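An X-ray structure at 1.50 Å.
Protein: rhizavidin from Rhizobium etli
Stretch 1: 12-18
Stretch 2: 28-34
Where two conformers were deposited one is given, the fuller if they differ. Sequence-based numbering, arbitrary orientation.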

# COMPACT_ATOMS: atom_id res chain seq x y z
N ILE B 12 -18.44 -6.09 13.80
CA ILE B 12 -17.36 -7.01 13.38
C ILE B 12 -16.97 -6.97 11.89
O ILE B 12 -15.88 -7.41 11.52
N ALA B 13 -17.86 -6.44 11.04
CA ALA B 13 -17.61 -6.32 9.61
C ALA B 13 -16.47 -5.33 9.34
O ALA B 13 -15.82 -5.38 8.28
N SER B 14 -16.24 -4.42 10.28
CA SER B 14 -15.15 -3.45 10.11
C SER B 14 -14.33 -3.36 11.38
O SER B 14 -14.71 -3.92 12.42
N ALA B 15 -13.20 -2.66 11.30
CA ALA B 15 -12.28 -2.52 12.42
C ALA B 15 -11.75 -1.09 12.45
O ALA B 15 -11.46 -0.51 11.41
N SER B 16 -11.63 -0.57 13.66
CA SER B 16 -10.99 0.69 13.93
C SER B 16 -9.99 0.37 15.01
O SER B 16 -10.37 -0.11 16.07
N SER B 17 -8.70 0.55 14.75
CA SER B 17 -7.69 0.11 15.72
C SER B 17 -6.41 0.88 15.64
O SER B 17 -6.00 1.33 14.57
N SER B 18 -5.75 0.99 16.78
CA SER B 18 -4.47 1.68 16.92
C SER B 18 -3.35 0.69 17.20
O SER B 18 -3.57 -0.40 17.79
N ILE B 28 -3.17 4.61 13.14
CA ILE B 28 -4.54 4.43 13.45
C ILE B 28 -5.18 3.99 12.18
O ILE B 28 -5.10 4.73 11.20
N ILE B 29 -5.80 2.82 12.16
CA ILE B 29 -6.34 2.28 10.90
C ILE B 29 -7.83 1.96 10.97
O ILE B 29 -8.39 1.77 12.05
N GLN B 30 -8.45 1.97 9.80
CA GLN B 30 -9.82 1.57 9.63
C GLN B 30 -9.80 0.56 8.53
O GLN B 30 -9.28 0.82 7.44
N VAL B 31 -10.35 -0.61 8.78
CA VAL B 31 -10.44 -1.66 7.79
C VAL B 31 -11.92 -1.88 7.51
O VAL B 31 -12.69 -2.15 8.43
N ASP B 32 -12.35 -1.66 6.26
CA ASP B 32 -13.75 -1.84 5.96
C ASP B 32 -14.10 -3.27 5.52
O ASP B 32 -13.22 -4.11 5.38
N SER B 33 -15.39 -3.52 5.33
CA SER B 33 -15.86 -4.87 5.01
C SER B 33 -15.45 -5.37 3.61
O SER B 33 -15.59 -6.57 3.32
N PHE B 34 -14.93 -4.46 2.76
CA PHE B 34 -14.51 -4.75 1.40
C PHE B 34 -13.01 -4.93 1.29
O PHE B 34 -12.48 -5.14 0.20

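No side chain donates or accepts a hydrogen bond across this contact, although four serines lie in the first strand segment and the turn before it; the pairing rests on the backbone. The strands 15-18 and 28-31 run antiparallel, and two pairs carry reciprocal bonds: Ala15 N to Val31 O (3.0 Å) and Val31 N to Ala15 O (2.9 Å), then Ser17 N to Ile29 O (3.0 Å) and Ile29 N to Ser17 O (2.8 Å), the last almost linear at 177°.

Side chains therefore meet beside one another on the two faces of the sheet. On one face, Ala15 CB lies 4.2 Å from Val31 CB, with Val31 in the t rotamer, a small apolar contact. Next to it, Ser17 (p) places OG 3.7 Å from CG1 of Ile29, a buried residue with chi1 p and chi2 t; this hydroxyl finds its hydrogen bond elsewhere in the structure. The other face carries Ser16, Ser18, Ile28 and Gln30, all with chi1 m. Ser18 OG approaches Ile28 CG1 at 3.7 Å, whereas Ser16 OG stays 4.3 Å from Gln30 CG.

Beyond the strands, Ala13 CB and Ser33 CB are 4.1 Å apart. Asp32 points away, and its OD1 accepts a bond from Phe34 N (2.9 Å) within its own stretch.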

# COMPACT_ATOMS: atom_id res chain seq x y z
CB ILE B 12 -17.64 -8.46 13.82
CG1 ILE B 12 -18.97 -8.98 13.25
CG2 ILE B 12 -17.63 -8.55 15.36
CD1 ILE B 12 -18.98 -9.23 11.77
CB ALA B 13 -18.88 -5.84 8.90
CB SER B 14 -15.72 -2.09 9.71
OG SER B 14 -16.62 -1.65 10.71
CB ALA B 15 -11.13 -3.49 12.28
CB SER B 16 -12.02 1.66 14.45
OG SER B 16 -12.96 1.97 13.44
CB SER B 17 -7.43 -1.39 15.56
OG SER B 17 -7.09 -1.75 14.23
CB SER B 18 -4.54 2.68 18.07
OG SER B 18 -5.57 3.62 17.79
CB ILE B 28 -5.19 5.74 13.93
CG1 ILE B 28 -4.52 6.15 15.25
CG2 ILE B 28 -6.71 5.52 14.09
CD1 ILE B 28 -4.97 7.48 15.91
CB ILE B 29 -5.56 1.05 10.33
CG1 ILE B 29 -5.74 -0.20 11.20
CG2 ILE B 29 -4.09 1.42 10.09
CD1 ILE B 29 -4.97 -1.41 10.68
CB GLN B 30 -10.74 2.73 9.21
CG GLN B 30 -10.82 3.83 10.24
CD GLN B 30 -9.69 4.85 10.08
OE1 GLN B 30 -9.29 5.19 8.96
NE2 GLN B 30 -9.20 5.38 11.19
CB VAL B 31 -9.83 -2.99 8.33
CG1 VAL B 31 -9.92 -4.07 7.26
CG2 VAL B 31 -8.39 -2.78 8.80
CB ASP B 32 -14.28 -0.76 4.99
CG ASP B 32 -13.86 -0.96 3.54
OD1 ASP B 32 -13.37 -2.04 3.16
OD2 ASP B 32 -14.07 0.02 2.75
CB SER B 33 -17.38 -4.94 5.19
OG SER B 33 -17.99 -4.08 4.24
CB PHE B 34 -14.97 -3.59 0.48
CG PHE B 34 -16.45 -3.43 0.42
CD1 PHE B 34 -17.08 -2.38 1.06
CD2 PHE B 34 -17.22 -4.39 -0.23
CE1 PHE B 34 -18.49 -2.26 1.05
CE2 PHE B 34 -18.63 -4.27 -0.25
CZ PHE B 34 -19.24 -3.20 0.39